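Local coordinates for protein iron transport multicopper oxidase FET3 (Saccharomyces cerevisiae, PDB 1ZPU) that oxidises ferrous to ferric iron with dioxygen using four copper ions, supplying the FTR1 permease for high-affinity iron uptake, and also oxidises cuprous copper, at residues N39-N50 against P85-D96. Sequence-based numbering, arbitrary orientation.
With NAG (2-acetamido-2-deoxy-beta-D-glucopyranose), chain K.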
loop_
_atom_site.group_PDB
_atom_site.type_symbol
_atom_site.label_atom_id
_atom_site.label_comp_id
_atom_site.label_asym_id
_atom_site.label_seq_id
_atom_site.Cartn_x
_atom_site.Cartn_y
_atom_site.Cartn_z
ATOM N N ASN A 39 -21.012 0.270 6.004
ATOM C CA ASN A 39 -21.102 -0.260 7.351
ATOM C C ASN A 39 -20.540 -1.672 7.442
ATOM O O ASN A 39 -20.555 -2.417 6.460
ATOM C CB ASN A 39 -22.555 -0.271 7.806
ATOM C CG ASN A 39 -22.986 1.046 8.409
ATOM O OD1 ASN A 39 -22.561 1.413 9.508
ATOM N ND2 ASN A 39 -23.849 1.763 7.700
ATOM N N LYS A 40 -20.055 -2.038 8.626
ATOM C CA LYS A 40 -19.582 -3.390 8.891
ATOM C C LYS A 40 -20.559 -4.401 8.296
ATOM O O LYS A 40 -21.770 -4.331 8.527
ATOM C CB LYS A 40 -19.441 -3.602 10.404
ATOM C CG LYS A 40 -18.830 -4.944 10.837
ATOM C CD LYS A 40 -17.321 -4.994 10.545
ATOM C CE LYS A 40 -16.604 -6.121 11.313
ATOM N NZ LYS A 40 -16.894 -6.168 12.790
ATOM N N GLY A 41 -20.028 -5.328 7.507
ATOM C CA GLY A 41 -20.833 -6.401 6.939
ATOM C C GLY A 41 -21.653 -6.053 5.706
ATOM O O GLY A 41 -22.436 -6.876 5.246
ATOM N N ASP A 42 -21.488 -4.847 5.166
ATOM C CA ASP A 42 -22.137 -4.487 3.901
ATOM C C ASP A 42 -21.495 -5.179 2.693
ATOM O O ASP A 42 -20.350 -5.640 2.757
ATOM C CB ASP A 42 -22.157 -2.966 3.700
ATOM C CG ASP A 42 -23.259 -2.279 4.495
ATOM O OD1 ASP A 42 -24.064 -2.980 5.144
ATOM O OD2 ASP A 42 -23.331 -1.029 4.461
ATOM N N ARG A 43 -22.254 -5.265 1.607
ATOM C CA ARG A 43 -21.747 -5.790 0.349
ATOM C C ARG A 43 -21.393 -4.630 -0.578
ATOM O O ARG A 43 -22.158 -3.688 -0.725
ATOM C CB ARG A 43 -22.773 -6.717 -0.311
ATOM C CG ARG A 43 -22.287 -7.342 -1.611
ATOM C CD ARG A 43 -23.231 -8.412 -2.147
ATOM N NE ARG A 43 -23.306 -9.588 -1.281
ATOM C CZ ARG A 43 -22.394 -10.555 -1.227
ATOM N NH1 ARG A 43 -21.315 -10.503 -1.993
ATOM N NH2 ARG A 43 -22.568 -11.581 -0.404
ATOM N N VAL A 44 -20.219 -4.706 -1.191
ATOM C CA VAL A 44 -19.791 -3.708 -2.171
ATOM C C VAL A 44 -19.655 -4.372 -3.530
ATOM O O VAL A 44 -18.928 -5.356 -3.677
ATOM C CB VAL A 44 -18.442 -3.013 -1.781
ATOM C CG1 VAL A 44 -18.056 -1.963 -2.809
ATOM C CG2 VAL A 44 -18.522 -2.368 -0.401
ATOM N N GLN A 45 -20.369 -3.830 -4.509
ATOM C CA GLN A 45 -20.321 -4.328 -5.884
ATOM C C GLN A 45 -19.894 -3.233 -6.868
ATOM O O GLN A 45 -20.695 -2.380 -7.238
ATOM C CB GLN A 45 -21.675 -4.899 -6.283
ATOM C CG GLN A 45 -22.177 -6.004 -5.362
ATOM C CD GLN A 45 -23.551 -6.522 -5.764
ATOM O OE1 GLN A 45 -24.348 -5.796 -6.342
ATOM N NE2 GLN A 45 -23.830 -7.776 -5.449
ATOM N N ILE A 46 -18.631 -3.267 -7.287
ATOM C CA ILE A 46 -18.115 -2.289 -8.234
ATOM C C ILE A 46 -17.941 -2.891 -9.626
ATOM O O ILE A 46 -17.203 -3.858 -9.808
ATOM C CB ILE A 46 -16.783 -1.658 -7.747
ATOM C CG1 ILE A 46 -16.940 -1.159 -6.316
ATOM C CG2 ILE A 46 -16.368 -0.506 -8.652
ATOM C CD1 ILE A 46 -15.688 -0.852 -5.645
ATOM N N TYR A 47 -18.646 -2.320 -10.597
ATOM C CA TYR A 47 -18.434 -2.633 -11.997
ATOM C C TYR A 47 -17.371 -1.692 -12.522
ATOM O O TYR A 47 -17.658 -0.526 -12.802
ATOM C CB TYR A 47 -19.714 -2.416 -12.804
ATOM C CG TYR A 47 -20.766 -3.451 -12.543
ATOM C CD1 TYR A 47 -21.793 -3.212 -11.630
ATOM C CD2 TYR A 47 -20.743 -4.678 -13.206
ATOM C CE1 TYR A 47 -22.775 -4.178 -11.386
ATOM C CE2 TYR A 47 -21.712 -5.633 -12.965
ATOM C CZ TYR A 47 -22.726 -5.379 -12.054
ATOM O OH TYR A 47 -23.692 -6.329 -11.811
ATOM N N LEU A 48 -16.141 -2.179 -12.645
ATOM C CA LEU A 48 -15.072 -1.362 -13.213
ATOM C C LEU A 48 -14.965 -1.640 -14.705
ATOM O O LEU A 48 -14.852 -2.792 -15.130
ATOM C CB LEU A 48 -13.732 -1.628 -12.533
ATOM C CG LEU A 48 -12.731 -0.486 -12.335
ATOM C CD1 LEU A 48 -11.360 -1.065 -12.054
ATOM C CD2 LEU A 48 -12.643 0.483 -13.486
ATOM N N THR A 49 -15.018 -0.579 -15.497
ATOM C CA THR A 49 -14.860 -0.699 -16.932
ATOM C C THR A 49 -13.609 0.028 -17.377
ATOM O O THR A 49 -13.438 1.207 -17.118
ATOM C CB THR A 49 -16.067 -0.134 -17.692
ATOM O OG1 THR A 49 -17.258 -0.756 -17.208
ATOM C CG2 THR A 49 -15.930 -0.394 -19.194
ATOM N N ASN A 50 -12.743 -0.693 -18.069
ATOM C CA ASN A 50 -11.562 -0.101 -18.665
ATOM C C ASN A 50 -11.922 0.684 -19.923
ATOM O O ASN A 50 -12.176 0.103 -20.977
ATOM C CB ASN A 50 -10.540 -1.192 -19.005
ATOM C CG ASN A 50 -9.199 -0.624 -19.405
ATOM O OD1 ASN A 50 -9.051 0.586 -19.562
ATOM N ND2 ASN A 50 -8.208 -1.491 -19.556
ATOM N N PRO A 85 -8.780 -3.119 -22.262
ATOM C CA PRO A 85 -9.628 -2.043 -22.777
ATOM C C PRO A 85 -10.961 -2.557 -23.316
ATOM O O PRO A 85 -10.982 -3.490 -24.119
ATOM C CB PRO A 85 -8.788 -1.448 -23.908
ATOM C CG PRO A 85 -7.387 -1.710 -23.509
ATOM C CD PRO A 85 -7.396 -3.013 -22.764
ATOM N N GLY A 86 -12.056 -1.956 -22.858
ATOM C CA GLY A 86 -13.404 -2.348 -23.254
ATOM C C GLY A 86 -14.094 -3.279 -22.272
ATOM O O GLY A 86 -15.326 -3.322 -22.214
ATOM N N SER A 87 -13.300 -4.017 -21.496
ATOM C CA SER A 87 -13.827 -5.024 -20.578
ATOM C C SER A 87 -14.301 -4.451 -19.240
ATOM O O SER A 87 -13.902 -3.359 -18.832
ATOM C CB SER A 87 -12.812 -6.149 -20.373
ATOM O OG SER A 87 -12.652 -6.910 -21.569
ATOM N N THR A 88 -15.177 -5.199 -18.578
ATOM C CA THR A 88 -15.778 -4.797 -17.315
ATOM C C THR A 88 -15.595 -5.907 -16.293
ATOM O O THR A 88 -16.111 -7.004 -16.473
ATOM C CB THR A 88 -17.309 -4.557 -17.463
ATOM O OG1 THR A 88 -17.563 -3.556 -18.455
ATOM C CG2 THR A 88 -17.932 -4.130 -16.128
ATOM N N MET A 89 -14.876 -5.623 -15.215
ATOM C CA MET A 89 -14.782 -6.578 -14.123
ATOM C C MET A 89 -15.696 -6.177 -12.962
ATOM O O MET A 89 -15.793 -5.000 -12.611
ATOM C CB MET A 89 -13.324 -6.782 -13.695
ATOM C CG MET A 89 -13.136 -7.410 -12.312
ATOM S SD MET A 89 -11.698 -8.482 -12.081
ATOM C CE MET A 89 -10.486 -7.754 -13.153
ATOM N N LEU A 90 -16.392 -7.163 -12.404
ATOM C CA LEU A 90 -17.225 -6.941 -11.243
ATOM C C LEU A 90 -16.483 -7.364 -9.990
ATOM O O LEU A 90 -16.112 -8.525 -9.839
ATOM C CB LEU A 90 -18.556 -7.680 -11.371
ATOM C CG LEU A 90 -19.466 -7.703 -10.137
ATOM C CD1 LEU A 90 -19.898 -6.298 -9.683
ATOM C CD2 LEU A 90 -20.662 -8.573 -10.408
ATOM N N TYR A 91 -16.251 -6.399 -9.108
ATOM C CA TYR A 91 -15.682 -6.655 -7.795
ATOM C C TYR A 91 -16.841 -6.771 -6.808
ATOM O O TYR A 91 -17.545 -5.800 -6.557
ATOM C CB TYR A 91 -14.702 -5.532 -7.405
ATOM C CG TYR A 91 -13.412 -5.542 -8.210
ATOM C CD1 TYR A 91 -13.250 -4.721 -9.324
ATOM C CD2 TYR A 91 -12.358 -6.386 -7.863
ATOM C CE1 TYR A 91 -12.063 -4.736 -10.079
ATOM C CE2 TYR A 91 -11.165 -6.409 -8.603
ATOM C CZ TYR A 91 -11.023 -5.584 -9.712
ATOM O OH TYR A 91 -9.843 -5.613 -10.438
ATOM N N ASN A 92 -17.039 -7.968 -6.269
ATOM C CA ASN A 92 -18.213 -8.283 -5.477
ATOM C C ASN A 92 -17.764 -8.950 -4.198
ATOM O O ASN A 92 -17.356 -10.105 -4.209
ATOM C CB ASN A 92 -19.109 -9.216 -6.286
ATOM C CG ASN A 92 -20.479 -9.425 -5.672
ATOM O OD1 ASN A 92 -20.711 -9.136 -4.489
ATOM N ND2 ASN A 92 -21.408 -9.922 -6.498
ATOM N N PHE A 93 -17.821 -8.211 -3.097
ATOM C CA PHE A 93 -17.290 -8.691 -1.825
ATOM C C PHE A 93 -18.011 -8.086 -0.636
ATOM O O PHE A 93 -18.600 -7.015 -0.736
ATOM C CB PHE A 93 -15.783 -8.428 -1.724
ATOM C CG PHE A 93 -15.406 -6.971 -1.763
ATOM C CD1 PHE A 93 -15.237 -6.247 -0.590
ATOM C CD2 PHE A 93 -15.193 -6.325 -2.970
ATOM C CE1 PHE A 93 -14.873 -4.893 -0.619
ATOM C CE2 PHE A 93 -14.833 -4.972 -3.003
ATOM C CZ PHE A 93 -14.672 -4.258 -1.828
ATOM N N THR A 94 -17.959 -8.787 0.490
ATOM C CA THR A 94 -18.522 -8.290 1.739
ATOM C C THR A 94 -17.393 -7.766 2.600
ATOM O O THR A 94 -16.215 -7.923 2.264
ATOM C CB THR A 94 -19.244 -9.380 2.511
ATOM O OG1 THR A 94 -19.233 -10.584 1.744
ATOM C CG2 THR A 94 -20.672 -8.975 2.785
ATOM N N VAL A 95 -17.755 -7.142 3.711
ATOM C CA VAL A 95 -16.776 -6.499 4.569
ATOM C C VAL A 95 -17.019 -6.922 6.032
ATOM O O VAL A 95 -17.379 -6.125 6.898
ATOM C CB VAL A 95 -16.778 -4.984 4.259
ATOM C CG1 VAL A 95 -16.868 -4.135 5.497
ATOM C CG2 VAL A 95 -15.557 -4.639 3.420
ATOM N N ASP A 96 -16.835 -8.215 6.286
ATOM C CA ASP A 96 -17.172 -8.794 7.579
ATOM C C ASP A 96 -16.035 -8.738 8.592
ATOM O O ASP A 96 -16.270 -8.896 9.790
ATOM C CB ASP A 96 -17.651 -10.225 7.399
ATOM C CG ASP A 96 -19.019 -10.295 6.735
ATOM O OD1 ASP A 96 -20.050 -10.069 7.427
ATOM O OD2 ASP A 96 -19.054 -10.583 5.516
HETATM C C1 NAG K . -22.414 -10.759 -5.897
HETATM C C2 NAG K . -23.224 -11.526 -6.947
HETATM C C3 NAG K . -24.427 -12.170 -6.273
HETATM C C4 NAG K . -23.943 -13.073 -5.147
HETATM C C5 NAG K . -22.854 -12.442 -4.271
HETATM C C6 NAG K . -22.141 -13.519 -3.453
HETATM C C7 NAG K . -24.408 -9.814 -8.380
HETATM C C8 NAG K . -25.891 -10.063 -8.226
HETATM N N2 NAG K . -23.558 -10.818 -8.185
HETATM O O3 NAG K . -25.129 -12.966 -7.211
HETATM O O4 NAG K . -25.054 -13.444 -4.362
HETATM O O5 NAG K . -21.878 -11.738 -5.029
HETATM O O6 NAG K . -21.988 -14.696 -4.222
HETATM O O7 NAG K . -24.004 -8.708 -8.720
#
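V44, I46 and L48 pair with F93, Y91 and M89 as the hydrogen-bonded positions of two antiparallel strands, 43-49 and 88-94, whose axes approach to 4.6 Å. Each pair is closed by two backbone bonds, and beyond the last of them N50 N reaches S87 O while G86 N returns to N50 O.

The side chains of these pairs turn inward, packing closely where V44 meets F93 and where I46 and L48 meet Y91; the end of M89 leads away to Q80, I83 and helix 494-502. V44 CB sits 4.0 Å above the F93 ring, displaced toward its rim; chi1 of 62° places F93 CG between the backbone N and carbonyl carbon, and the ring folds back over the neighbouring strand. F120 of strand 117-123 touches both residues, and F61 meets the F93 ring at an inclined angle. The buried Y91 hydroxyl bonds to Q80 OE1 and the backbone N of M59.

The opposite face is more open, with R43, Y47, T49, T88 and L90 partly exposed, and carries sugar. N92 ND2 is bonded covalently to C1 of the N-acetylglucosamine, and its amide lies alongside that of Q45 with the two planes nearly perpendicular. R43 NH1 donates to N92 OD1 over 2.9 Å, coming from above the carbonyl plane, while C5 of the sugar lies over one face of the guanidinium. This grip should limit rotation of the glycosylated amide. Further along, L90 CD1 lies over the Y47 ring, 3.7 Å from the centroid, a CH-pi contact helped by L90 CG standing anti to its own backbone N (chi1 172°). T49 OG1 and T88 OG1 share a hydrogen bond of 3.1 Å at the end of this row.

Strand 88-94 thus edges a four-stranded sheet in the first plastocyanin-like domain, packing its apolar face against the second sheet in the cupredoxin beta-sandwich characteristic of multicopper oxidases.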